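Local structure of acetyltransferase (Brucella abortus str. 2308 A, 4ZBG) at residues Arg23-Arg31 with Gly87-Arg95; Gly101-Leu109 with Gly127-Lys135. The protein binds acetyl coenzyme A and, as a member of the GNAT family, probably transfers its acetyl group to an amine of a substrate. All coordinates share one frame; numbering follows the deposited sequence.

Contact 1: Arg23-Arg31 with Gly87-Arg95; sequences RQVTEAAFR and GPVSVLPAR. With ACO (acetyl coenzyme *a), chain B.
Ser90 and Phe30 meet where helix 19-30 crosses strand 83-91 of the GNAT fold. The axes of helix 23-30 and strand 87-91 lie nearly perpendicular, at 86°. Ser90 CB points at the helix and packs on Ala29 CB at 3.8 Å. Its hydroxyl sits beside the backbone N, anti to the carbonyl carbon (chi1 -54°). That rotation lays OG at the edge of the Phe30 ring, near its plane, with OG 3.3 Å from Phe30 CE2. Ser90 OG is hydrogen-bonded to a water at 2.7 Å, and that water donates to Thr26 OG1. The threonine hydroxyl has a further hydrogen bond to Ile22 O, one turn back in the helix. Thr26 CG2 takes the position anti to its backbone N, 3.7 Å from Ser90 OG. Pro88 follows a cis peptide bond and brings CB obliquely to Phe30 CE2. At the other end of the crossing, Leu92 CD2 packs on Val25 CG2 at 3.9 Å. These two side chains cross at about a right angle. Pro93 lies along the outer border, with CG against Ala28 O.

The pantetheine arm of acetyl coenzyme A runs along the strand. One face of the Phe30 ring carries C6P of the ligand, 3.5 Å above its centre. Val89 O accepts from N4P at 2.8 Å, and Val91 N donates to O9P at 3.0 Å. Val89 N also donates to the acetyl O.

The contact between helix and strand is therefore mostly apolar, with one water joining its two hydroxyls. Val89 and Val91 turn backbone groups to the cofactor, while Gly87, Pro88 and Ser90 hydrogen-bond through their backbone to strand 64-76. The rather long bond from Val89 N to the acetyl O could help to polarise the thioester carbonyl.

Contact 2: Gly101-Leu109 with Gly127-Lys135; sequences GGKLIREGL and GYYRRFGFK. With ACO (acetyl coenzyme *a), chain B.
Phe132 packs against Ile105 and Arg106 on helix 100-114, whose first turn forms part of the pyrophosphate-binding site of the GNAT fold. The tight part is apolar. Ile105 CG2 makes a CH-pi contact over the Phe132 ring, 3.5 Å from its centroid and 4° off the normal. Arg131 CG covers the opposite face, leaving the ring sandwiched. Ile105 CD1 reaches the edge of the Tyr128 ring, and Leu109 CD1 touches both Phe132 CB and Phe134 CE2.

The outer side is looser and wet. Of two Arg106 conformers deposited, one extends from CG to NE and carries its guanidinium past the ring, with Phe132 CE1 over one face. Two waters link this group to Arg131 O, one through NE and one through NH2.

At the cofactor end, the segments together hold phosphates and ribose. Gly101 N donates to O4A, and Gly102 N and Tyr128 OH both donate to O2A. Arg131 bends at chi3 (61°), helping direct its guanidinium to the ligand. Its NE bonds to Tyr128 O on a lone pair, while NH1 donates to O2B, the ribose hydroxyl. On the 3'-phosphate, Arg131 NH2 meets O9A at 2.8 Å, with an N-H...O angle of 163°.

Overall arrangement
Contact 1 and contact 2 hold different parts of one acetyl coenzyme A molecule. Their centres are about 17 Å apart. Contact 1 takes the pantetheine arm and the acetyl group, and contact 2 takes the pyrophosphate and the 3'-phosphate. Strand 83-91 and helix 100-114 follow each other in the chain, and Gly97 N and Gly99 N between them are also hydrogen-bonded to the cofactor. The contacts touch where Val91 CG2 packs 3.7 Å from Gly101 N. They approach again near the thioester, with Val89 CG1 4.1 Å from Tyr129 OH. There Tyr129 OH lies 3.6 Å from the ligand's S1P, so residues of both contacts border the acetyl end.

Contact 1: Arg23-Arg31 with Gly87-Arg95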
loop_
_atom_site.group_PDB
_atom_site.type_symbol
_atom_site.label_atom_id
_atom_site.label_comp_id
_atom_site.label_asym_id
_atom_site.label_seq_id
_atom_site.Cartn_x
_atom_site.Cartn_y
_atom_site.Cartn_z
ATOM N N ARG A 23 12.627 2.799 0.951
ATOM C CA ARG A 23 12.466 4.229 0.761
ATOM C C ARG A 23 13.085 4.693 -0.554
ATOM O O ARG A 23 12.536 5.539 -1.241
ATOM C CB ARG A 23 13.026 5.009 1.948
ATOM C CG ARG A 23 12.840 6.506 1.809
ATOM C CD ARG A 23 12.818 7.162 3.157
ATOM N NE ARG A 23 12.739 8.611 3.044
ATOM C CZ ARG A 23 12.496 9.422 4.063
ATOM N NH1 ARG A 23 12.245 8.929 5.272
ATOM N NH2 ARG A 23 12.476 10.729 3.859
ATOM N N GLN A 24 14.204 4.088 -0.930
ATOM C CA GLN A 24 14.834 4.401 -2.211
ATOM C C GLN A 24 13.919 4.060 -3.391
ATOM O O GLN A 24 13.776 4.841 -4.331
ATOM C CB GLN A 24 16.153 3.646 -2.335
ATOM C CG GLN A 24 16.898 3.870 -3.637
ATOM C CD GLN A 24 18.076 2.921 -3.809
ATOM O OE1 GLN A 24 18.467 2.213 -2.876
ATOM N NE2 GLN A 24 18.639 2.893 -5.011
ATOM N N VAL A 25 13.294 2.891 -3.340
ATOM C CA VAL A 25 12.375 2.491 -4.397
ATOM C C VAL A 25 11.158 3.422 -4.450
ATOM O O VAL A 25 10.737 3.865 -5.524
ATOM C CB VAL A 25 11.961 1.022 -4.221
ATOM C CG1 VAL A 25 10.847 0.672 -5.180
ATOM C CG2 VAL A 25 13.172 0.111 -4.437
ATOM N N THR A 26 10.600 3.713 -3.282
ATOM C CA THR A 26 9.445 4.583 -3.184
ATOM C C THR A 26 9.782 5.948 -3.779
ATOM O O THR A 26 9.035 6.496 -4.596
ATOM C CB THR A 26 9.023 4.753 -1.712
ATOM O OG1 THR A 26 8.684 3.476 -1.172
ATOM C CG2 THR A 26 7.835 5.666 -1.575
ATOM N N GLU A 27 10.923 6.502 -3.384
ATOM C CA GLU A 27 11.275 7.834 -3.843
ATOM C C GLU A 27 11.580 7.858 -5.333
ATOM O O GLU A 27 11.245 8.825 -6.014
ATOM C CB GLU A 27 12.392 8.427 -2.984
ATOM C CG GLU A 27 11.855 8.729 -1.586
ATOM C CD GLU A 27 12.866 9.284 -0.610
ATOM O OE1 GLU A 27 14.081 9.246 -0.871
ATOM O OE2 GLU A 27 12.419 9.753 0.450
ATOM N N ALA A 28 12.158 6.775 -5.856
ATOM C CA ALA A 28 12.397 6.677 -7.296
ATOM C C ALA A 28 11.078 6.627 -8.055
ATOM O O ALA A 28 10.916 7.273 -9.091
ATOM C CB ALA A 28 13.235 5.456 -7.621
ATOM N N ALA A 29 10.120 5.866 -7.539
ATOM C CA ALA A 29 8.828 5.728 -8.208
ATOM C C ALA A 29 8.066 7.056 -8.252
ATOM O O ALA A 29 7.415 7.379 -9.247
ATOM C CB ALA A 29 7.994 4.659 -7.523
ATOM N N PHE A 30 8.133 7.829 -7.170
ATOM C CA PHE A 30 7.348 9.061 -7.061
ATOM C C PHE A 30 8.086 10.299 -7.563
ATOM O O PHE A 30 7.474 11.345 -7.737
ATOM C CB PHE A 30 6.853 9.264 -5.628
ATOM C CG PHE A 30 5.671 8.407 -5.289
ATOM C CD1 PHE A 30 4.386 8.840 -5.578
ATOM C CD2 PHE A 30 5.841 7.141 -4.746
ATOM C CE1 PHE A 30 3.292 8.046 -5.295
ATOM C CE2 PHE A 30 4.745 6.342 -4.462
ATOM C CZ PHE A 30 3.472 6.794 -4.732
ATOM N N ARG A 31 9.392 10.194 -7.816
ATOM C CA ARG A 31 10.164 11.369 -8.211
ATOM C C ARG A 31 9.570 12.139 -9.402
ATOM O O ARG A 31 9.500 13.363 -9.346
ATOM C CB ARG A 31 11.640 11.019 -8.456
ATOM C CG ARG A 31 12.537 12.248 -8.545
ATOM C CD ARG A 31 14.008 11.880 -8.445
ATOM N NE ARG A 31 14.324 11.205 -7.188
ATOM C CZ ARG A 31 14.752 9.950 -7.101
ATOM N NH1 ARG A 31 14.927 9.226 -8.202
ATOM N NH2 ARG A 31 15.009 9.416 -5.915
ATOM N N GLY A 87 -1.568 2.217 0.371
ATOM C CA GLY A 87 -0.693 3.212 -0.214
ATOM C C GLY A 87 0.367 3.728 0.734
ATOM O O GLY A 87 0.161 3.780 1.945
ATOM N N PRO A 88 1.512 4.146 0.186
ATOM C CA PRO A 88 1.844 4.056 -1.242
ATOM C C PRO A 88 2.104 2.628 -1.713
ATOM O O PRO A 88 2.400 1.741 -0.913
ATOM C CB PRO A 88 3.152 4.849 -1.335
ATOM C CG PRO A 88 3.759 4.691 0.005
ATOM C CD PRO A 88 2.605 4.744 0.973
ATOM N N VAL A 89 1.956 2.431 -3.019
ATOM C CA VAL A 89 2.504 1.276 -3.715
ATOM C C VAL A 89 3.467 1.832 -4.757
ATOM O O VAL A 89 3.157 2.828 -5.424
ATOM C CB VAL A 89 1.394 0.371 -4.321
ATOM C CG1 VAL A 89 0.457 1.143 -5.247
ATOM C CG2 VAL A 89 2.014 -0.828 -5.031
ATOM N N SER A 90 4.629 1.196 -4.881
ATOM C CA SER A 90 5.731 1.727 -5.677
ATOM C C SER A 90 6.459 0.593 -6.358
ATOM O O SER A 90 6.759 -0.409 -5.721
ATOM C CB SER A 90 6.756 2.424 -4.769
ATOM O OG SER A 90 6.158 3.406 -3.949
ATOM N N VAL A 91 6.773 0.763 -7.634
ATOM C CA VAL A 91 7.602 -0.198 -8.357
ATOM C C VAL A 91 8.696 0.591 -9.061
ATOM O O VAL A 91 8.433 1.669 -9.586
ATOM C CB VAL A 91 6.762 -1.042 -9.351
ATOM C CG1 VAL A 91 7.654 -1.897 -10.269
ATOM C CG2 VAL A 91 5.774 -1.920 -8.589
ATOM N N LEU A 92 9.924 0.069 -9.065
ATOM C CA LEU A 92 11.012 0.732 -9.779
ATOM C C LEU A 92 10.557 1.055 -11.191
ATOM O O LEU A 92 10.031 0.179 -11.876
ATOM C CB LEU A 92 12.225 -0.188 -9.865
ATOM C CG LEU A 92 13.083 -0.319 -8.612
ATOM C CD1 LEU A 92 14.183 -1.343 -8.843
ATOM C CD2 LEU A 92 13.681 1.026 -8.220
ATOM N N PRO A 93 10.767 2.305 -11.633
ATOM C CA PRO A 93 10.294 2.686 -12.964
ATOM C C PRO A 93 10.652 1.693 -14.075
ATOM O O PRO A 93 9.792 1.359 -14.895
ATOM C CB PRO A 93 10.953 4.047 -13.171
ATOM C CG PRO A 93 10.883 4.646 -11.789
ATOM C CD PRO A 93 11.191 3.485 -10.851
ATOM N N ALA A 94 11.892 1.212 -14.099
ATOM C CA ALA A 94 12.326 0.306 -15.153
ATOM C C ALA A 94 11.566 -1.015 -15.178
ATOM O O ALA A 94 11.485 -1.658 -16.225
ATOM C CB ALA A 94 13.807 0.045 -15.030
ATOM N N ARG A 95 11.023 -1.421 -14.033
ATOM C CA ARG A 95 10.348 -2.707 -13.923
ATOM C C ARG A 95 8.829 -2.589 -13.867
ATOM O O ARG A 95 8.153 -3.578 -13.626
ATOM C CB ARG A 95 10.875 -3.498 -12.721
ATOM C CG ARG A 95 12.345 -3.926 -12.846
ATOM C CD ARG A 95 12.581 -4.921 -13.989
ATOM N NE ARG A 95 11.907 -6.189 -13.732
ATOM C CZ ARG A 95 12.450 -7.230 -13.108
ATOM N NH1 ARG A 95 13.697 -7.177 -12.667
ATOM N NH2 ARG A 95 11.741 -8.333 -12.917
HETATM N N1A ACO B . 1.106 -7.075 -20.770
HETATM C C2A ACO B . 0.368 -5.998 -21.013
HETATM N N3A ACO B . 0.142 -5.083 -20.085
HETATM C C4A ACO B . 0.658 -5.226 -18.859
HETATM C C5A ACO B . 1.426 -6.328 -18.565
HETATM C C6A ACO B . 1.643 -7.272 -19.580
HETATM N N6A ACO B . 2.447 -8.449 -19.325
HETATM N N7A ACO B . 1.810 -6.231 -17.287
HETATM C C8A ACO B . 1.291 -5.110 -16.808
HETATM N N9A ACO B . 0.592 -4.482 -17.738
HETATM C C1B ACO B . -0.132 -3.220 -17.589
HETATM C C2B ACO B . -1.146 -3.253 -16.717
HETATM O O2B ACO B . -2.372 -3.774 -17.275
HETATM C C3B ACO B . -1.319 -1.657 -16.266
HETATM O O3B ACO B . -1.957 -0.905 -17.333
HETATM P P3B ACO B . -3.564 -0.547 -17.347
HETATM O O7A ACO B . -3.775 0.281 -18.593
HETATM O O8A ACO B . -3.899 0.231 -16.098
HETATM O O9A ACO B . -4.320 -1.857 -17.398
HETATM C C4B ACO B . -0.064 -1.234 -16.094
HETATM O O4B ACO B . 0.848 -2.204 -16.939
HETATM C C5B ACO B . 0.509 -1.304 -14.667
HETATM O O5B ACO B . 0.148 -2.525 -14.070
HETATM P P1A ACO B . 1.214 -3.401 -13.189
HETATM O O1A ACO B . 2.343 -3.921 -14.026
HETATM O O2A ACO B . 0.402 -4.401 -12.414
HETATM O O3A ACO B . 1.767 -2.347 -12.096
HETATM P P2A ACO B . 3.258 -1.743 -11.978
HETATM O O4A ACO B . 4.222 -2.805 -11.549
HETATM O O5A ACO B . 3.607 -0.932 -13.194
HETATM O O6A ACO B . 3.029 -0.782 -10.695
HETATM C CBP ACO B . 2.450 1.392 -9.894
HETATM C CCP ACO B . 1.992 0.174 -10.701
HETATM C CDP ACO B . 1.284 2.375 -9.818
HETATM C CEP ACO B . 2.848 0.914 -8.503
HETATM C CAP ACO B . 3.650 2.025 -10.603
HETATM O OAP ACO B . 3.205 2.581 -11.817
HETATM C C9P ACO B . 4.352 3.114 -9.790
HETATM O O9P ACO B . 5.155 2.873 -8.939
HETATM N N8P ACO B . 3.993 4.458 -10.136
HETATM C C7P ACO B . 4.586 5.599 -9.474
HETATM C C6P ACO B . 4.118 5.715 -8.032
HETATM C C5P ACO B . 2.607 5.749 -7.945
HETATM O O5P ACO B . 1.952 6.530 -8.563
HETATM N N4P ACO B . 1.995 4.789 -7.073
HETATM C C3P ACO B . 0.555 4.754 -6.930
HETATM C C2P ACO B . 0.078 5.854 -5.991
HETATM S S1P ACO B . -1.687 5.612 -5.653
HETATM C C ACO B . -1.721 4.391 -4.331
HETATM O O ACO B . -0.712 4.037 -3.808
HETATM C CH3 ACO B . -3.082 3.842 -3.938
HETATM O O HOH W 1 6.048 2.490 -1.416
#

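Contact 2: Gly101-Leu109 with Gly127-Lys135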
loop_
_atom_site.group_PDB
_atom_site.type_symbol
_atom_site.label_atom_id
_atom_site.label_comp_id
_atom_site.label_asym_id
_atom_site.label_seq_id
_atom_site.Cartn_x
_atom_site.Cartn_y
_atom_site.Cartn_z
ATOM N N GLY A 101 3.302 -4.565 -9.551
ATOM C CA GLY A 101 2.365 -3.839 -8.716
ATOM C C GLY A 101 1.116 -4.656 -8.452
ATOM O O GLY A 101 0.644 -4.737 -7.317
ATOM N N GLY A 102 0.577 -5.273 -9.501
ATOM C CA GLY A 102 -0.621 -6.075 -9.354
ATOM C C GLY A 102 -0.407 -7.245 -8.414
ATOM O O GLY A 102 -1.289 -7.591 -7.632
ATOM N N LYS A 103 0.756 -7.882 -8.499
ATOM C CA LYS A 103 1.061 -8.991 -7.597
ATOM C C LYS A 103 1.171 -8.527 -6.144
ATOM O O LYS A 103 0.667 -9.198 -5.243
ATOM C CB LYS A 103 2.318 -9.754 -8.040
ATOM C CG LYS A 103 2.089 -10.569 -9.289
ATOM C CD LYS A 103 3.395 -11.145 -9.811
ATOM C CE LYS A 103 3.188 -11.884 -11.127
ATOM N NZ LYS A 103 4.479 -12.071 -11.837
ATOM N N LEU A 104 1.824 -7.387 -5.918
ATOM C CA LEU A 104 1.930 -6.824 -4.571
ATOM C C LEU A 104 0.560 -6.493 -4.000
ATOM O O LEU A 104 0.274 -6.766 -2.833
ATOM C CB LEU A 104 2.791 -5.563 -4.590
ATOM C CG LEU A 104 4.290 -5.830 -4.679
ATOM C CD1 LEU A 104 5.020 -4.548 -5.029
ATOM C CD2 LEU A 104 4.800 -6.395 -3.356
ATOM N N ILE A 105 -0.286 -5.886 -4.823
ATOM C CA ILE A 105 -1.617 -5.492 -4.373
ATOM C C ILE A 105 -2.456 -6.720 -4.037
ATOM O O ILE A 105 -3.066 -6.786 -2.970
ATOM C CB ILE A 105 -2.312 -4.576 -5.398
ATOM C CG1 ILE A 105 -1.563 -3.243 -5.508
ATOM C CG2 ILE A 105 -3.776 -4.384 -5.026
ATOM C CD1 ILE A 105 -1.909 -2.454 -6.751
ATOM N N ARG A 106 -2.487 -7.702 -4.936
ATOM C CA ARG A 106 -3.291 -8.895 -4.690
ATOM C C ARG A 106 -2.813 -9.634 -3.443
ATOM O O ARG A 106 -3.623 -10.089 -2.632
ATOM C CB ARG A 106 -3.296 -9.820 -5.908
ATOM C CG ARG A 106 -4.120 -9.290 -7.066
ATOM C CD ARG A 106 -4.379 -10.350 -8.117
ATOM N NE ARG A 106 -5.066 -9.786 -9.277
ATOM C CZ ARG A 106 -4.446 -9.156 -10.265
ATOM N NH1 ARG A 106 -3.132 -8.998 -10.222
ATOM N NH2 ARG A 106 -5.135 -8.671 -11.292
ATOM N N GLU A 107 -1.502 -9.753 -3.282
ATOM C CA GLU A 107 -0.981 -10.447 -2.122
ATOM C C GLU A 107 -1.267 -9.677 -0.823
ATOM O O GLU A 107 -1.643 -10.273 0.193
ATOM C CB GLU A 107 0.505 -10.756 -2.307
ATOM C CG GLU A 107 1.105 -11.523 -1.156
ATOM C CD GLU A 107 0.423 -12.848 -0.879
ATOM O OE1 GLU A 107 -0.149 -13.477 -1.807
ATOM O OE2 GLU A 107 0.480 -13.268 0.290
ATOM N N GLY A 108 -1.107 -8.358 -0.853
ATOM C CA GLY A 108 -1.424 -7.547 0.310
ATOM C C GLY A 108 -2.877 -7.651 0.729
ATOM O O GLY A 108 -3.190 -7.808 1.915
ATOM N N LEU A 109 -3.778 -7.579 -0.248
ATOM C CA LEU A 109 -5.202 -7.704 0.046
ATOM C C LEU A 109 -5.519 -9.081 0.620
ATOM O O LEU A 109 -6.318 -9.201 1.546
ATOM C CB LEU A 109 -6.030 -7.447 -1.204
ATOM C CG LEU A 109 -5.957 -6.017 -1.736
ATOM C CD1 LEU A 109 -6.648 -5.960 -3.089
ATOM C CD2 LEU A 109 -6.567 -5.020 -0.761
ATOM N N GLY A 127 -9.326 3.457 -13.223
ATOM C CA GLY A 127 -9.667 2.107 -13.640
ATOM C C GLY A 127 -8.790 0.957 -13.178
ATOM O O GLY A 127 -9.253 -0.185 -13.109
ATOM N N TYR A 128 -7.530 1.242 -12.865
ATOM C CA TYR A 128 -6.561 0.182 -12.590
ATOM C C TYR A 128 -6.988 -0.753 -11.461
ATOM O O TYR A 128 -6.860 -1.972 -11.575
ATOM C CB TYR A 128 -5.190 0.785 -12.279
ATOM C CG TYR A 128 -4.150 -0.229 -11.858
ATOM C CD1 TYR A 128 -3.603 -1.124 -12.773
ATOM C CD2 TYR A 128 -3.706 -0.284 -10.544
ATOM C CE1 TYR A 128 -2.645 -2.050 -12.382
ATOM C CE2 TYR A 128 -2.750 -1.202 -10.143
ATOM C CZ TYR A 128 -2.222 -2.080 -11.063
ATOM O OH TYR A 128 -1.276 -2.984 -10.639
ATOM N N TYR A 129 -7.506 -0.184 -10.381
ATOM C CA TYR A 129 -7.768 -0.963 -9.179
ATOM C C TYR A 129 -9.050 -1.790 -9.258
ATOM O O TYR A 129 -9.325 -2.598 -8.379
ATOM C CB TYR A 129 -7.744 -0.060 -7.944
ATOM C CG TYR A 129 -6.416 0.655 -7.786
ATOM C CD1 TYR A 129 -5.347 0.041 -7.142
ATOM C CD2 TYR A 129 -6.223 1.935 -8.301
ATOM C CE1 TYR A 129 -4.127 0.690 -6.995
ATOM C CE2 TYR A 129 -5.007 2.592 -8.163
ATOM C CZ TYR A 129 -3.958 1.963 -7.512
ATOM O OH TYR A 129 -2.741 2.606 -7.372
ATOM N N ARG A 130 -9.815 -1.625 -10.332
ATOM C CA ARG A 130 -11.013 -2.438 -10.527
ATOM C C ARG A 130 -10.680 -3.926 -10.595
ATOM O O ARG A 130 -11.504 -4.762 -10.229
ATOM C CB ARG A 130 -11.763 -2.012 -11.787
ATOM C CG ARG A 130 -12.383 -0.635 -11.685
ATOM C CD ARG A 130 -13.000 -0.213 -13.011
ATOM N NE ARG A 130 -13.940 -1.203 -13.533
ATOM C CZ ARG A 130 -15.247 -1.195 -13.290
ATOM N NH1 ARG A 130 -16.027 -2.134 -13.810
ATOM N NH2 ARG A 130 -15.776 -0.249 -12.524
ATOM N N ARG A 131 -9.477 -4.259 -11.063
ATOM C CA ARG A 131 -9.087 -5.658 -11.214
ATOM C C ARG A 131 -8.934 -6.363 -9.868
ATOM O O ARG A 131 -8.872 -7.589 -9.823
ATOM C CB ARG A 131 -7.796 -5.785 -12.040
ATOM C CG ARG A 131 -6.534 -5.333 -11.308
ATOM C CD ARG A 131 -5.380 -5.081 -12.275
ATOM N NE ARG A 131 -5.745 -4.027 -13.213
ATOM C CZ ARG A 131 -5.160 -3.803 -14.385
ATOM N NH1 ARG A 131 -4.114 -4.519 -14.779
ATOM N NH2 ARG A 131 -5.636 -2.842 -15.162
ATOM N N PHE A 132 -8.869 -5.594 -8.782
ATOM C CA PHE A 132 -8.778 -6.169 -7.446
ATOM C C PHE A 132 -10.116 -6.071 -6.720
ATOM O O PHE A 132 -10.202 -6.360 -5.525
ATOM C CB PHE A 132 -7.699 -5.463 -6.620
ATOM C CG PHE A 132 -6.449 -5.149 -7.395
ATOM C CD1 PHE A 132 -5.566 -6.159 -7.753
ATOM C CD2 PHE A 132 -6.157 -3.845 -7.773
ATOM C CE1 PHE A 132 -4.413 -5.869 -8.474
ATOM C CE2 PHE A 132 -5.015 -3.551 -8.497
ATOM C CZ PHE A 132 -4.136 -4.566 -8.849
ATOM N N GLY A 133 -11.153 -5.632 -7.425
ATOM C CA GLY A 133 -12.468 -5.533 -6.815
ATOM C C GLY A 133 -12.840 -4.184 -6.223
ATOM O O GLY A 133 -13.928 -4.034 -5.682
ATOM N N PHE A 134 -11.956 -3.198 -6.315
ATOM C CA PHE A 134 -12.285 -1.862 -5.830
ATOM C C PHE A 134 -13.385 -1.216 -6.658
ATOM O O PHE A 134 -13.402 -1.318 -7.887
ATOM C CB PHE A 134 -11.054 -0.957 -5.827
ATOM C CG PHE A 134 -10.074 -1.273 -4.737
ATOM C CD1 PHE A 134 -10.170 -0.657 -3.501
ATOM C CD2 PHE A 134 -9.063 -2.194 -4.949
ATOM C CE1 PHE A 134 -9.276 -0.958 -2.499
ATOM C CE2 PHE A 134 -8.169 -2.493 -3.955
ATOM C CZ PHE A 134 -8.275 -1.870 -2.725
ATOM N N LYS A 135 -14.296 -0.537 -5.970
ATOM C CA LYS A 135 -15.393 0.167 -6.627
ATOM C C LYS A 135 -15.427 1.632 -6.198
ATOM O O LYS A 135 -15.001 1.969 -5.097
ATOM C CB LYS A 135 -16.725 -0.518 -6.318
ATOM C CG LYS A 135 -16.797 -1.953 -6.840
ATOM C CD LYS A 135 -18.190 -2.543 -6.699
ATOM C CE LYS A 135 -18.618 -2.630 -5.245
ATOM N NZ LYS A 135 -19.999 -3.186 -5.115
HETATM N N1A ACO B . 1.106 -7.075 -20.770
HETATM C C2A ACO B . 0.368 -5.998 -21.013
HETATM N N3A ACO B . 0.142 -5.083 -20.085
HETATM C C4A ACO B . 0.658 -5.226 -18.859
HETATM C C5A ACO B . 1.426 -6.328 -18.565
HETATM C C6A ACO B . 1.643 -7.272 -19.580
HETATM N N6A ACO B . 2.447 -8.449 -19.325
HETATM N N7A ACO B . 1.810 -6.231 -17.287
HETATM C C8A ACO B . 1.291 -5.110 -16.808
HETATM N N9A ACO B . 0.592 -4.482 -17.738
HETATM C C1B ACO B . -0.132 -3.220 -17.589
HETATM C C2B ACO B . -1.146 -3.253 -16.717
HETATM O O2B ACO B . -2.372 -3.774 -17.275
HETATM C C3B ACO B . -1.319 -1.657 -16.266
HETATM O O3B ACO B . -1.957 -0.905 -17.333
HETATM P P3B ACO B . -3.564 -0.547 -17.347
HETATM O O7A ACO B . -3.775 0.281 -18.593
HETATM O O8A ACO B . -3.899 0.231 -16.098
HETATM O O9A ACO B . -4.320 -1.857 -17.398
HETATM C C4B ACO B . -0.064 -1.234 -16.094
HETATM O O4B ACO B . 0.848 -2.204 -16.939
HETATM C C5B ACO B . 0.509 -1.304 -14.667
HETATM O O5B ACO B . 0.148 -2.525 -14.070
HETATM P P1A ACO B . 1.214 -3.401 -13.189
HETATM O O1A ACO B . 2.343 -3.921 -14.026
HETATM O O2A ACO B . 0.402 -4.401 -12.414
HETATM O O3A ACO B . 1.767 -2.347 -12.096
HETATM P P2A ACO B . 3.258 -1.743 -11.978
HETATM O O4A ACO B . 4.222 -2.805 -11.549
HETATM O O5A ACO B . 3.607 -0.932 -13.194
HETATM O O6A ACO B . 3.029 -0.782 -10.695
HETATM C CBP ACO B . 2.450 1.392 -9.894
HETATM C CCP ACO B . 1.992 0.174 -10.701
HETATM C CDP ACO B . 1.284 2.375 -9.818
HETATM C CEP ACO B . 2.848 0.914 -8.503
HETATM C CAP ACO B . 3.650 2.025 -10.603
HETATM O OAP ACO B . 3.205 2.581 -11.817
HETATM C C9P ACO B . 4.352 3.114 -9.790
HETATM O O9P ACO B . 5.155 2.873 -8.939
HETATM N N8P ACO B . 3.993 4.458 -10.136
HETATM C C7P ACO B . 4.586 5.599 -9.474
HETATM C C6P ACO B . 4.118 5.715 -8.032
HETATM C C5P ACO B . 2.607 5.749 -7.945
HETATM O O5P ACO B . 1.952 6.530 -8.563
HETATM N N4P ACO B . 1.995 4.789 -7.073
HETATM C C3P ACO B . 0.555 4.754 -6.930
HETATM C C2P ACO B . 0.078 5.854 -5.991
HETATM S S1P ACO B . -1.687 5.612 -5.653
HETATM C C ACO B . -1.721 4.391 -4.331
HETATM O O ACO B . -0.712 4.037 -3.808
HETATM C CH3 ACO B . -3.082 3.842 -3.938
HETATM O O HOH W 2 -7.759 -9.763 -11.736
HETATM O O HOH W 3 -7.981 -9.541 -8.116
#